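Local coordinates for protein polyketide synthase III (Ectocarpus siliculosus, PDB 4B0N) that acts as a type III polyketide synthase, an acyltransferase of the chalcone synthase family that probably supplies monomers for phlorotannin biosynthesis, at residues Phe201-Asn205 with Ile267-Ala272; Pro332-Ile338 with Ser355-Leu359; Ala46-Gly51 with Arg142-Ala147; Tyr92-Pro96 with Glu222-Val226; Ser155-Ser161 with Val184-Gly190. All blocks are in the same frame, centred on the assembly; numbering follows the deposited sequence.

Contact 1: Phe201-Asn205 with Ile267-Ala272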
# COMPACT_ATOMS: atom_id res chain seq x y z
N PHE A 201 11.23 3.10 -1.85
CA PHE A 201 12.27 4.01 -2.33
C PHE A 201 11.78 4.86 -3.50
O PHE A 201 11.96 6.08 -3.49
CB PHE A 201 13.54 3.24 -2.71
CG PHE A 201 14.54 3.11 -1.59
CD1 PHE A 201 14.97 4.24 -0.88
CD2 PHE A 201 15.07 1.87 -1.25
CE1 PHE A 201 15.88 4.12 0.15
CE2 PHE A 201 15.98 1.75 -0.21
CZ PHE A 201 16.39 2.87 0.49
N ARG A 202 11.15 4.23 -4.49
CA ARG A 202 10.61 4.94 -5.64
C ARG A 202 9.62 6.02 -5.23
O ARG A 202 9.71 7.16 -5.68
CB ARG A 202 9.92 3.97 -6.61
CG ARG A 202 10.87 3.11 -7.41
CD ARG A 202 10.14 2.51 -8.60
NE ARG A 202 10.88 1.38 -9.16
CZ ARG A 202 10.67 0.11 -8.82
NH1 ARG A 202 9.74 -0.21 -7.92
NH2 ARG A 202 11.39 -0.85 -9.39
N ASN A 203 8.68 5.65 -4.37
CA ASN A 203 7.66 6.57 -3.88
C ASN A 203 8.25 7.76 -3.13
O ASN A 203 7.75 8.88 -3.25
CB ASN A 203 6.65 5.83 -3.01
CG ASN A 203 5.60 5.11 -3.83
OD1 ASN A 203 5.84 4.70 -4.97
ND2 ASN A 203 4.42 4.94 -3.25
N ALA A 204 9.30 7.51 -2.36
CA ALA A 204 10.00 8.56 -1.64
C ALA A 204 10.83 9.44 -2.58
O ALA A 204 10.83 10.67 -2.45
CB ALA A 204 10.88 7.97 -0.55
N ASN A 205 11.52 8.81 -3.53
CA ASN A 205 12.31 9.53 -4.54
C ASN A 205 11.44 10.48 -5.36
O ASN A 205 11.81 11.63 -5.58
CB ASN A 205 13.04 8.55 -5.47
CG ASN A 205 14.02 7.65 -4.74
OD1 ASN A 205 14.28 7.82 -3.55
ND2 ASN A 205 14.57 6.67 -5.45
N ILE A 267 20.64 7.90 -5.37
CA ILE A 267 19.85 6.98 -6.17
C ILE A 267 19.50 7.64 -7.52
O ILE A 267 18.54 8.41 -7.63
CB ILE A 267 18.59 6.46 -5.42
CG1 ILE A 267 18.99 5.90 -4.05
CG2 ILE A 267 17.87 5.40 -6.25
CD1 ILE A 267 17.83 5.62 -3.11
N VAL A 268 20.32 7.33 -8.53
CA VAL A 268 20.24 7.97 -9.84
C VAL A 268 19.04 7.50 -10.67
O VAL A 268 18.45 8.29 -11.42
CB VAL A 268 21.55 7.78 -10.65
CG1 VAL A 268 21.52 8.59 -11.93
CG2 VAL A 268 22.75 8.17 -9.82
N ASP A 269 18.68 6.23 -10.54
CA ASP A 269 17.55 5.67 -11.30
C ASP A 269 16.90 4.48 -10.60
O ASP A 269 17.49 3.87 -9.70
CB ASP A 269 18.00 5.27 -12.71
CG ASP A 269 16.83 5.14 -13.69
OD1 ASP A 269 15.84 5.90 -13.57
OD2 ASP A 269 16.90 4.28 -14.59
N ASN A 270 15.68 4.17 -11.02
CA ASN A 270 15.00 2.93 -10.64
C ASN A 270 14.52 2.18 -11.88
O ASN A 270 14.16 2.79 -12.89
CB ASN A 270 13.84 3.21 -9.67
CG ASN A 270 12.92 4.32 -10.14
OD1 ASN A 270 12.15 4.16 -11.09
ND2 ASN A 270 13.00 5.47 -9.47
N HIS A 271 14.52 0.85 -11.80
CA HIS A 271 14.11 0.01 -12.91
C HIS A 271 13.29 -1.15 -12.44
O HIS A 271 13.52 -1.68 -11.35
CB HIS A 271 15.33 -0.47 -13.69
CG HIS A 271 15.01 -1.07 -15.04
ND1 HIS A 271 14.41 -0.37 -16.02
CD2 HIS A 271 15.24 -2.34 -15.55
CE1 HIS A 271 14.25 -1.16 -17.10
NE2 HIS A 271 14.76 -2.37 -16.82
N ALA A 272 12.32 -1.54 -13.26
CA ALA A 272 11.46 -2.69 -12.97
C ALA A 272 11.33 -3.57 -14.21
O ALA A 272 11.63 -3.14 -15.32
CB ALA A 272 10.10 -2.22 -12.51
O HOH W 1 11.38 1.68 -11.90
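Arg-202 and Asn-270 carry this contact, their guanidinium and amide planes turned almost perpendicular, 87° apart. The arginine leaves the helix with CG beside the backbone N (chi1 -74°) and runs extended over the asparagine, so that its CG and CD lie along the amide and NE comes over CB: Arg-202 CG lies 3.6 Å from Asn-270 CG. Beyond this, Arg-202 NH2 donates to His-271 O (3.0 Å). The acceptor sits in the guanidinium plane, but the donor stands above the carbonyl plane and the bond is bent, 137° at the hydrogen. A water links Arg-202 to Asn-270, donating to Asn-270 OD1 (2.7 Å) and accepting a weak bond from Arg-202 NE. A leucine in place of Arg-202 would probably leave His-271 O without this donor and the water without one of its partners. Alongside, Ile-267 spreads its branches over two helix residues, its CG2 3.6 Å from Asn-205 ND2 and its CD1 3.9 Å from Phe-201 CD1. Helix 196-210 also packs on strands 42-51 and 245-255, so it lies between the two main sheets, as expected of the central helical layer of the five-layered thiolase fold.

Contact 2: Pro332-Ile338 with Ser355-Leu359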
# COMPACT_ATOMS: atom_id res chain seq x y z
N PRO A 332 18.83 -11.21 0.06
CA PRO A 332 19.14 -12.49 0.69
C PRO A 332 17.88 -13.27 1.06
O PRO A 332 17.55 -13.41 2.24
CB PRO A 332 19.92 -12.08 1.95
CG PRO A 332 19.40 -10.73 2.28
CD PRO A 332 18.97 -10.08 0.99
N GLY A 333 17.18 -13.77 0.04
CA GLY A 333 15.91 -14.46 0.22
C GLY A 333 16.05 -15.94 0.53
O GLY A 333 15.07 -16.61 0.86
N GLY A 334 17.28 -16.44 0.41
CA GLY A 334 17.57 -17.85 0.65
C GLY A 334 18.83 -18.31 -0.06
O GLY A 334 19.39 -17.58 -0.88
N ARG A 335 19.27 -19.52 0.28
CA ARG A 335 20.48 -20.11 -0.29
C ARG A 335 20.45 -20.04 -1.81
O ARG A 335 21.32 -19.41 -2.43
CB ARG A 335 20.63 -21.56 0.18
CG ARG A 335 22.06 -22.07 0.26
CD ARG A 335 22.09 -23.51 0.76
NE ARG A 335 23.26 -23.78 1.61
CZ ARG A 335 24.44 -24.21 1.17
NH1 ARG A 335 24.64 -24.43 -0.12
NH2 ARG A 335 25.43 -24.42 2.03
N ARG A 336 19.44 -20.66 -2.40
CA ARG A 336 19.31 -20.77 -3.85
C ARG A 336 19.03 -19.44 -4.54
O ARG A 336 19.40 -19.25 -5.70
CB ARG A 336 18.25 -21.81 -4.23
CG ARG A 336 18.68 -23.25 -4.04
CD ARG A 336 17.97 -24.17 -5.03
NE ARG A 336 18.52 -24.04 -6.38
CZ ARG A 336 17.84 -24.26 -7.50
NH1 ARG A 336 16.56 -24.62 -7.46
NH2 ARG A 336 18.44 -24.11 -8.68
N ILE A 337 18.37 -18.53 -3.83
CA ILE A 337 18.01 -17.22 -4.40
C ILE A 337 19.26 -16.37 -4.69
O ILE A 337 19.36 -15.74 -5.75
CB ILE A 337 16.98 -16.48 -3.51
CG1 ILE A 337 15.63 -17.22 -3.56
CG2 ILE A 337 16.80 -15.03 -3.97
CD1 ILE A 337 14.62 -16.80 -2.51
N ILE A 338 20.22 -16.39 -3.77
CA ILE A 338 21.50 -15.69 -3.97
C ILE A 338 22.36 -16.39 -5.03
O ILE A 338 22.95 -15.74 -5.89
CB ILE A 338 22.29 -15.54 -2.65
CG1 ILE A 338 21.42 -14.88 -1.58
CG2 ILE A 338 23.57 -14.74 -2.88
CD1 ILE A 338 21.98 -14.99 -0.17
N SER A 355 25.47 -10.12 1.19
CA SER A 355 24.18 -10.81 1.12
C SER A 355 24.16 -12.10 1.94
O SER A 355 23.14 -12.43 2.55
CB SER A 355 23.81 -11.10 -0.34
OG SER A 355 23.83 -9.92 -1.13
N TRP A 356 25.28 -12.82 1.95
CA TRP A 356 25.42 -14.02 2.78
C TRP A 356 25.46 -13.67 4.24
O TRP A 356 24.89 -14.39 5.06
CB TRP A 356 26.67 -14.80 2.40
CG TRP A 356 26.60 -15.47 1.05
CD1 TRP A 356 27.33 -15.15 -0.10
CD2 TRP A 356 25.74 -16.59 0.66
NE1 TRP A 356 26.99 -15.98 -1.13
CE2 TRP A 356 26.04 -16.87 -0.75
CE3 TRP A 356 24.79 -17.37 1.31
CZ2 TRP A 356 25.41 -17.88 -1.46
CZ3 TRP A 356 24.15 -18.39 0.58
CH2 TRP A 356 24.46 -18.63 -0.77
N ALA A 357 26.13 -12.57 4.55
CA ALA A 357 26.29 -12.10 5.93
C ALA A 357 24.95 -11.74 6.58
O ALA A 357 24.70 -12.09 7.74
CB ALA A 357 27.25 -10.92 5.98
N VAL A 358 24.10 -11.03 5.84
CA VAL A 358 22.77 -10.66 6.33
C VAL A 358 21.94 -11.92 6.54
O VAL A 358 21.38 -12.13 7.61
CB VAL A 358 22.07 -9.67 5.38
CG1 VAL A 358 20.58 -9.59 5.66
CG2 VAL A 358 22.71 -8.30 5.49
N LEU A 359 21.90 -12.77 5.51
CA LEU A 359 21.18 -14.04 5.54
C LEU A 359 21.59 -14.92 6.72
O LEU A 359 20.73 -15.47 7.42
CB LEU A 359 21.39 -14.79 4.22
CG LEU A 359 20.48 -15.93 3.73
CD1 LEU A 359 21.00 -17.29 4.14
CD2 LEU A 359 19.02 -15.73 4.14
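Pro-332 opens the contact by laying its ring against the helix 353-362: Pro-332 CB is 3.8 Å from Leu-359 CB, and Pro-332 CG is 3.8 Å from Val-358 CG1. The backbone carbonyl of Ser-355 faces the same ring. Two glycines follow, completing the Pro-Gly-Gly part of a sequence motif familiar from chalcone synthases. Gly-334 holds the N-cap position of helix 335-345, and its backbone conformation would jam any side chain against the preceding carbonyl; its own carbonyl accepts from Ile-338 N (3.2 Å) in the first turn. Leu-359 CD2 lies close by, 4.2 Å from Gly-334 N. Arg-335 starts away from the other segment, yet its backbone O approaches the indole obliquely, 3.6 Å from Trp-356 CH2. Ile-338 then packs on Trp-356. With CG1 beside the backbone N (chi1 -54°), the side chain slides past Trp-356 in the opposite direction and puts both branches on one face of the indole. CD1 of Ile-338 stands 4.1 Å from the centroid of the six-membered ring of Trp-356, 15° off the normal, a CH-pi contact, while Ile-338 CG2 sits nearer the rim, 3.9 Å from Trp-356 CE2. The indole is also engaged by Arg-87 in a cation-pi interaction. Ser-355 OG is hydrogen-bonded to Val-330 O, which ties helix 353-362 to strand 327-330; Val-373 of helix 369-385 packs on Pro-332 and Val-358, and helix 299-316 meets Ile-337.

Contact 3: Ala46-Gly51 with Arg142-Ala147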
# COMPACT_ATOMS: atom_id res chain seq x y z
N ALA A 46 19.79 10.23 3.40
CA ALA A 46 20.44 11.11 4.37
C ALA A 46 20.70 10.43 5.72
O ALA A 46 21.66 10.75 6.41
CB ALA A 46 19.63 12.38 4.56
N GLY A 47 19.84 9.48 6.07
CA GLY A 47 19.99 8.71 7.30
C GLY A 47 19.40 7.33 7.15
O GLY A 47 18.38 7.15 6.48
N MET A 48 20.05 6.35 7.77
CA MET A 48 19.59 4.96 7.71
C MET A 48 19.79 4.28 9.06
O MET A 48 20.80 4.49 9.73
CB MET A 48 20.33 4.21 6.60
CG MET A 48 19.91 2.76 6.42
SD MET A 48 20.36 2.08 4.81
CE MET A 48 18.97 2.64 3.82
N ALA A 49 18.80 3.48 9.46
CA ALA A 49 18.91 2.69 10.69
C ALA A 49 18.31 1.30 10.49
O ALA A 49 17.28 1.14 9.85
CB ALA A 49 18.23 3.41 11.85
N ILE A 50 19.00 0.31 11.04
CA ILE A 50 18.49 -1.06 11.09
C ILE A 50 17.99 -1.39 12.50
O ILE A 50 18.41 -0.77 13.47
CB ILE A 50 19.53 -2.11 10.62
CG1 ILE A 50 20.84 -1.97 11.42
CG2 ILE A 50 19.77 -1.98 9.12
CD1 ILE A 50 21.74 -3.19 11.36
N GLY A 51 17.10 -2.37 12.59
CA GLY A 51 16.51 -2.75 13.86
C GLY A 51 15.98 -4.17 13.86
O GLY A 51 15.66 -4.73 12.82
N ARG A 142 16.25 6.70 15.30
CA ARG A 142 17.68 6.62 14.98
C ARG A 142 18.00 7.06 13.55
O ARG A 142 19.01 7.74 13.32
CB ARG A 142 18.22 5.21 15.26
CG ARG A 142 18.49 4.96 16.73
CD ARG A 142 19.31 3.70 16.96
NE ARG A 142 18.48 2.50 17.02
CZ ARG A 142 18.40 1.58 16.06
NH1 ARG A 142 19.10 1.72 14.94
NH2 ARG A 142 17.61 0.52 16.22
N ALA A 143 17.15 6.69 12.60
CA ALA A 143 17.32 7.07 11.19
C ALA A 143 17.38 8.59 11.01
O ALA A 143 18.28 9.10 10.34
CB ALA A 143 16.21 6.47 10.34
N ILE A 144 16.41 9.28 11.61
CA ILE A 144 16.34 10.74 11.57
C ILE A 144 17.57 11.37 12.24
O ILE A 144 18.12 12.34 11.72
CB ILE A 144 15.03 11.25 12.24
CG1 ILE A 144 13.81 10.80 11.43
CG2 ILE A 144 15.04 12.77 12.39
CD1 ILE A 144 12.50 10.86 12.18
N LYS A 145 18.00 10.79 13.36
CA LYS A 145 19.18 11.25 14.09
C LYS A 145 20.44 11.19 13.23
O LYS A 145 21.28 12.10 13.29
CB LYS A 145 19.39 10.43 15.37
CG LYS A 145 18.46 10.80 16.52
CD LYS A 145 18.55 9.78 17.65
CE LYS A 145 17.39 9.93 18.62
NZ LYS A 145 17.50 9.00 19.77
N GLU A 146 20.57 10.14 12.44
CA GLU A 146 21.73 9.96 11.57
C GLU A 146 21.66 10.83 10.32
O GLU A 146 22.67 11.08 9.67
CB GLU A 146 21.92 8.48 11.19
CG GLU A 146 22.37 7.61 12.35
CD GLU A 146 23.33 6.51 11.93
OE1 GLU A 146 24.39 6.83 11.35
OE2 GLU A 146 23.04 5.32 12.20
N ALA A 147 20.45 11.31 10.01
CA ALA A 147 20.24 12.28 8.94
C ALA A 147 20.45 13.71 9.45
O ALA A 147 20.37 14.67 8.68
CB ALA A 147 18.85 12.13 8.34
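With CG beside its backbone N (chi1 -78°) and a bend at chi3 (-86°), Arg-142 folds over Ala-49 and brings the end of its guanidinium to Ile-50 O. Both terminal nitrogens grip that carbonyl oxygen, Arg-142 NH1 at 3.0 Å and Arg-142 NH2 at 3.1 Å from Ile-50 O, with the oxygen in the guanidinium plane and the donors tilted from the carbonyl plane. A salt bridge from NH2 to Asp-138 helps fix the turn of the group. An alanine at Arg-142 would probably leave Ile-50 O without either donor and Asp-138 without its salt-bridge mate. Helix 121-146 belongs to an outer layer of the thiolase fold; its residues 142-146 run at 147° to 46-51, part of an outermost strand of this chain's five-stranded sheet. The axes of these short segments come within 5.8 Å because small residues line the junction. Gly-47 CA makes a C-H...O contact to Ala-143 O (3.5 Å), where any CB would clash with that oxygen. Ala-147 CA makes a similar C-H...O contact to Ala-46 O. Methyl groups also meet, Ala-49 CB 4.0 Å from Ala-143 CB and Ala-46 CB 3.9 Å from Ala-147 CB. Met-48, pointing the other way, packs on helix 369-385.

Contact 4: Tyr92-Pro96 with Glu222-Val226. With ACD (arachidonic acid), chain D.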
# COMPACT_ATOMS: atom_id res chain seq x y z
N TYR A 92 15.95 -13.27 14.23
CA TYR A 92 15.28 -12.56 15.33
C TYR A 92 13.76 -12.68 15.28
O TYR A 92 13.16 -12.60 14.21
CB TYR A 92 15.69 -11.08 15.32
CG TYR A 92 17.17 -10.84 15.54
CD1 TYR A 92 18.10 -11.11 14.53
CD2 TYR A 92 17.63 -10.32 16.75
CE1 TYR A 92 19.45 -10.88 14.73
CE2 TYR A 92 18.98 -10.09 16.95
CZ TYR A 92 19.88 -10.37 15.94
OH TYR A 92 21.23 -10.15 16.14
N PHE A 93 13.15 -12.88 16.45
CA PHE A 93 11.70 -13.00 16.57
C PHE A 93 11.13 -12.07 17.65
O PHE A 93 11.79 -11.80 18.66
CB PHE A 93 11.30 -14.45 16.87
CG PHE A 93 11.83 -15.45 15.88
CD1 PHE A 93 11.55 -15.34 14.52
CD2 PHE A 93 12.59 -16.53 16.32
CE1 PHE A 93 12.04 -16.27 13.62
CE2 PHE A 93 13.08 -17.46 15.42
CZ PHE A 93 12.80 -17.33 14.07
N ALA A 94 9.91 -11.60 17.42
CA ALA A 94 9.21 -10.72 18.37
C ALA A 94 8.49 -11.51 19.47
O ALA A 94 8.11 -10.94 20.50
CB ALA A 94 8.23 -9.82 17.64
N VAL A 95 8.31 -12.80 19.25
CA VAL A 95 7.59 -13.66 20.18
C VAL A 95 8.56 -14.63 20.86
O VAL A 95 9.46 -15.17 20.21
CB VAL A 95 6.46 -14.45 19.47
CG1 VAL A 95 5.26 -14.56 20.39
CG2 VAL A 95 6.04 -13.79 18.17
N PRO A 96 8.38 -14.85 22.18
CA PRO A 96 9.27 -15.76 22.92
C PRO A 96 9.04 -17.26 22.64
O PRO A 96 9.83 -18.08 23.11
CB PRO A 96 8.96 -15.44 24.39
CG PRO A 96 7.57 -14.91 24.37
CD PRO A 96 7.45 -14.15 23.09
N GLU A 222 8.68 -5.82 9.22
CA GLU A 222 8.21 -7.16 8.93
C GLU A 222 8.30 -8.06 10.15
O GLU A 222 9.32 -8.07 10.85
CB GLU A 222 9.00 -7.75 7.78
CG GLU A 222 8.12 -8.40 6.73
CD GLU A 222 7.44 -7.39 5.82
OE1 GLU A 222 8.15 -6.62 5.13
OE2 GLU A 222 6.19 -7.39 5.78
N LEU A 223 7.22 -8.79 10.41
CA LEU A 223 7.16 -9.76 11.50
C LEU A 223 6.52 -11.05 11.02
O LEU A 223 5.31 -11.26 11.20
CB LEU A 223 6.36 -9.20 12.68
CG LEU A 223 7.01 -8.26 13.70
CD1 LEU A 223 7.15 -6.84 13.17
CD2 LEU A 223 6.17 -8.25 14.96
N SER A 224 7.32 -11.92 10.40
CA SER A 224 6.84 -13.23 9.97
C SER A 224 6.71 -14.24 11.12
O SER A 224 6.19 -15.34 10.93
CB SER A 224 7.69 -13.78 8.82
OG SER A 224 9.08 -13.67 9.08
N SER A 225 7.16 -13.86 12.32
CA SER A 225 7.07 -14.73 13.49
C SER A 225 5.68 -14.74 14.13
O SER A 225 5.45 -15.42 15.14
CB SER A 225 8.12 -14.35 14.55
OG SER A 225 7.75 -13.17 15.24
N VAL A 226 4.76 -13.98 13.55
CA VAL A 226 3.40 -13.93 14.06
C VAL A 226 2.47 -14.74 13.16
O VAL A 226 1.30 -14.92 13.47
CB VAL A 226 2.88 -12.48 14.20
CG1 VAL A 226 1.97 -12.39 15.41
CG2 VAL A 226 4.03 -11.50 14.35
C1 ACD D . 8.88 -14.13 -0.61
C2 ACD D . 7.69 -13.22 -0.40
C3 ACD D . 7.44 -13.04 1.09
C4 ACD D . 5.95 -12.91 1.39
C5 ACD D . 5.69 -13.16 2.85
C6 ACD D . 4.45 -13.13 3.34
C7 ACD D . 4.22 -13.37 4.81
C8 ACD D . 4.13 -14.84 5.13
C9 ACD D . 4.46 -15.26 6.35
C10 ACD D . 4.37 -16.73 6.70
C11 ACD D . 5.73 -17.26 7.06
C12 ACD D . 5.90 -17.96 8.17
C13 ACD D . 7.27 -18.50 8.51
C14 ACD D . 7.64 -18.17 9.94
C15 ACD D . 8.88 -18.39 10.37
C16 ACD D . 9.28 -18.08 11.79
C17 ACD D . 9.07 -19.32 12.65
C18 ACD D . 10.38 -19.98 13.06
C19 ACD D . 10.25 -21.49 12.99
C20 ACD D . 11.44 -22.18 13.63
O1 ACD D . 9.77 -13.79 -1.43
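Phe-93 and Ser-225 meet beside the tail of the bound arachidonic acid. The serine CB approaches the ring obliquely, 3.6 Å from Phe-93 CD1, while farther round the same ring Phe-93 CZ is 3.7 Å from C18 of the fatty acid and Phe-93 CE1 is 3.8 Å from its C16. The other segment reaches the ligand too, through its backbone: Ser-224 O lies 3.3 Å from C14 of the arachidonic acid. Both segments thus contribute to the wall of the pocket around the hydrocarbon tail. Val-95 closes on Ser-225 from another direction, its CG2 3.4 Å from Ser-225 OG, and next to it in the segment Ala-94 CB touches Leu-223 CD2 at 3.7 Å, a purely apolar meeting. The next shell sets these groups in place. Ser-225 OG lies between its backbone N and carbonyl carbon (chi1 75°) and is hydrogen-bonded to Asp-245 OD2, while Ser-225 O is hydrogen-bonded to Tyr-111 OH. Ser-224 OG is hydrogen-bonded to Ala-244 O, which helps hold the turn whose carbonyl meets the fatty acid. In the wider fold, strand 90-93 pairs with strand 55-58 through Phe-93 and Tyr-55, and a backbone hydrogen bond between Tyr-92 and Asp-245 joins that small sheet to the start of strand 245-255. Strand 215-223 runs between strands 245-255 and 154-161, and helix 121-146 packs on Leu-223 through Phe-128 and Ala-132.

Contact 5: Ser155-Ser161 with Val184-Gly190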
# COMPACT_ATOMS: atom_id res chain seq x y z
N SER A 155 8.28 15.34 6.26
CA SER A 155 7.06 15.79 5.59
C SER A 155 6.23 14.62 5.06
O SER A 155 5.01 14.71 4.94
CB SER A 155 7.41 16.72 4.43
OG SER A 155 8.16 17.83 4.87
N LYS A 156 6.92 13.52 4.73
CA LYS A 156 6.29 12.35 4.15
C LYS A 156 6.69 11.09 4.90
O LYS A 156 7.86 10.90 5.24
CB LYS A 156 6.67 12.21 2.67
CG LYS A 156 5.70 11.38 1.86
CD LYS A 156 6.37 10.73 0.67
CE LYS A 156 5.34 10.04 -0.21
NZ LYS A 156 5.96 9.03 -1.11
N LEU A 157 5.71 10.23 5.16
CA LEU A 157 5.94 8.96 5.85
C LEU A 157 5.40 7.81 5.02
O LEU A 157 4.23 7.80 4.62
CB LEU A 157 5.30 8.98 7.24
CG LEU A 157 5.31 7.73 8.12
CD1 LEU A 157 6.72 7.26 8.42
CD2 LEU A 157 4.55 8.01 9.40
N VAL A 158 6.26 6.84 4.74
CA VAL A 158 5.87 5.66 3.99
C VAL A 158 6.21 4.41 4.79
O VAL A 158 7.38 4.16 5.09
CB VAL A 158 6.57 5.61 2.61
CG1 VAL A 158 6.22 4.33 1.87
CG2 VAL A 158 6.18 6.83 1.77
N VAL A 159 5.17 3.65 5.14
CA VAL A 159 5.34 2.38 5.84
C VAL A 159 5.11 1.24 4.86
O VAL A 159 4.19 1.29 4.04
CB VAL A 159 4.38 2.26 7.06
CG1 VAL A 159 4.49 0.88 7.71
CG2 VAL A 159 4.67 3.35 8.08
N VAL A 160 5.96 0.22 4.95
CA VAL A 160 5.91 -0.93 4.05
C VAL A 160 5.85 -2.23 4.86
O VAL A 160 6.70 -2.47 5.73
CB VAL A 160 7.14 -0.95 3.12
CG1 VAL A 160 7.26 -2.29 2.40
CG2 VAL A 160 7.07 0.19 2.11
N SER A 161 4.86 -3.07 4.57
CA SER A 161 4.73 -4.38 5.20
C SER A 161 3.81 -5.32 4.44
O SER A 161 2.79 -4.91 3.90
CB SER A 161 4.24 -4.25 6.65
OG SER A 161 4.46 -5.46 7.36
N VAL A 184 1.58 15.41 7.97
CA VAL A 184 2.49 14.52 7.23
C VAL A 184 1.76 13.69 6.16
O VAL A 184 0.70 13.12 6.41
CB VAL A 184 3.35 13.63 8.19
CG1 VAL A 184 2.48 12.80 9.12
CG2 VAL A 184 4.30 12.74 7.41
N ASP A 185 2.35 13.67 4.97
CA ASP A 185 1.88 12.87 3.85
C ASP A 185 2.18 11.40 4.15
O ASP A 185 3.34 11.00 4.18
CB ASP A 185 2.59 13.33 2.57
CG ASP A 185 2.22 12.52 1.33
OD1 ASP A 185 1.72 11.38 1.45
OD2 ASP A 185 2.44 13.03 0.21
N ARG A 186 1.14 10.61 4.40
CA ARG A 186 1.33 9.20 4.74
C ARG A 186 0.84 8.21 3.68
O ARG A 186 -0.17 8.45 3.01
CB ARG A 186 0.77 8.86 6.14
CG ARG A 186 -0.67 9.28 6.42
CD ARG A 186 -0.96 9.09 7.91
NE ARG A 186 -2.36 9.29 8.27
CZ ARG A 186 -3.27 8.33 8.38
NH1 ARG A 186 -2.96 7.06 8.14
NH2 ARG A 186 -4.52 8.63 8.72
N THR A 187 1.58 7.12 3.52
CA THR A 187 1.24 6.07 2.57
C THR A 187 1.59 4.69 3.13
O THR A 187 2.67 4.49 3.69
CB THR A 187 1.94 6.29 1.20
OG1 THR A 187 1.64 7.60 0.71
CG2 THR A 187 1.49 5.26 0.17
N LEU A 188 0.66 3.75 2.99
CA LEU A 188 0.88 2.37 3.40
C LEU A 188 0.97 1.44 2.19
O LEU A 188 -0.03 1.20 1.50
CB LEU A 188 -0.22 1.91 4.36
CG LEU A 188 -0.38 2.66 5.70
CD1 LEU A 188 -1.74 2.38 6.32
CD2 LEU A 188 0.74 2.32 6.67
N ILE A 189 2.18 0.94 1.93
CA ILE A 189 2.43 -0.02 0.85
C ILE A 189 2.37 -1.43 1.42
O ILE A 189 3.24 -1.84 2.19
CB ILE A 189 3.80 0.21 0.17
CG1 ILE A 189 3.88 1.62 -0.44
CG2 ILE A 189 4.06 -0.85 -0.90
CD1 ILE A 189 5.25 1.98 -0.99
N GLY A 190 1.33 -2.16 1.04
CA GLY A 190 1.07 -3.49 1.60
C GLY A 190 1.07 -4.63 0.60
O GLY A 190 0.70 -4.45 -0.57
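The flat carboxylate of Asp-185 lies beside the aliphatic chain of Lys-156, Asp-185 CG being 3.7 Å from Lys-156 CG. Bridged on one face of the sheet, and with each CG anti to its backbone N, the two chains point the same way. The charges do not touch: Lys-156 NZ stays 5.5 Å from Asp-185 OD1 and hydrogen-bonds to Asn-203 O. The guanidinium of Arg-186 leads away from the neighbouring strand to a salt bridge with Asp-171 and a hydrogen bond to Pro-402 O of the second subunit. Six backbone bonds join the parallel strands, from Asp-185 N to Ser-155 O (2.9 Å) through to Ser-161 N to Ile-189 O (3.1 Å); the last four run nearly along the C=O axis. On one face Ile-189 CD1 meets Val-158 CG1 (3.8 Å); on the other Leu-188 CD2 lies alongside Val-159 CB (3.7 Å). Leu-188 and Gly-190 also line the malonic acid pocket. The strands form a beta-alpha-beta unit with helix 170-177, which packs on Leu-157, Val-184 and Leu-188. Helix 196-210 meets the opposite face, strand 215-223 flanks 154-161, and backbone bonds from Leu-188 and Gly-190 reach the second subunit.

Contacts 1, 2, 4 and 5 are buried, whereas contact 3 is partly exposed at its helix. Contacts 3, 4 and 5 all reach the five-stranded sheet: 5 pairs two of its strands by backbone bonds, 3 seats a helix on it through small residues and one arginine, and 4 joins a strand end to a loop beside the fatty acid. Contact 1 is mixed polar and apolar, contact 2 apolar and aromatic. Contacts 1 and 5 also touch the second subunit. Direct links exist as well: Phe-201 of contact 1 packs on Met-48 of contact 3, and Glu-222 of contact 4 probably hydrogen-bonds Ser-161 of contact 5. Contact 2 touches none of the others.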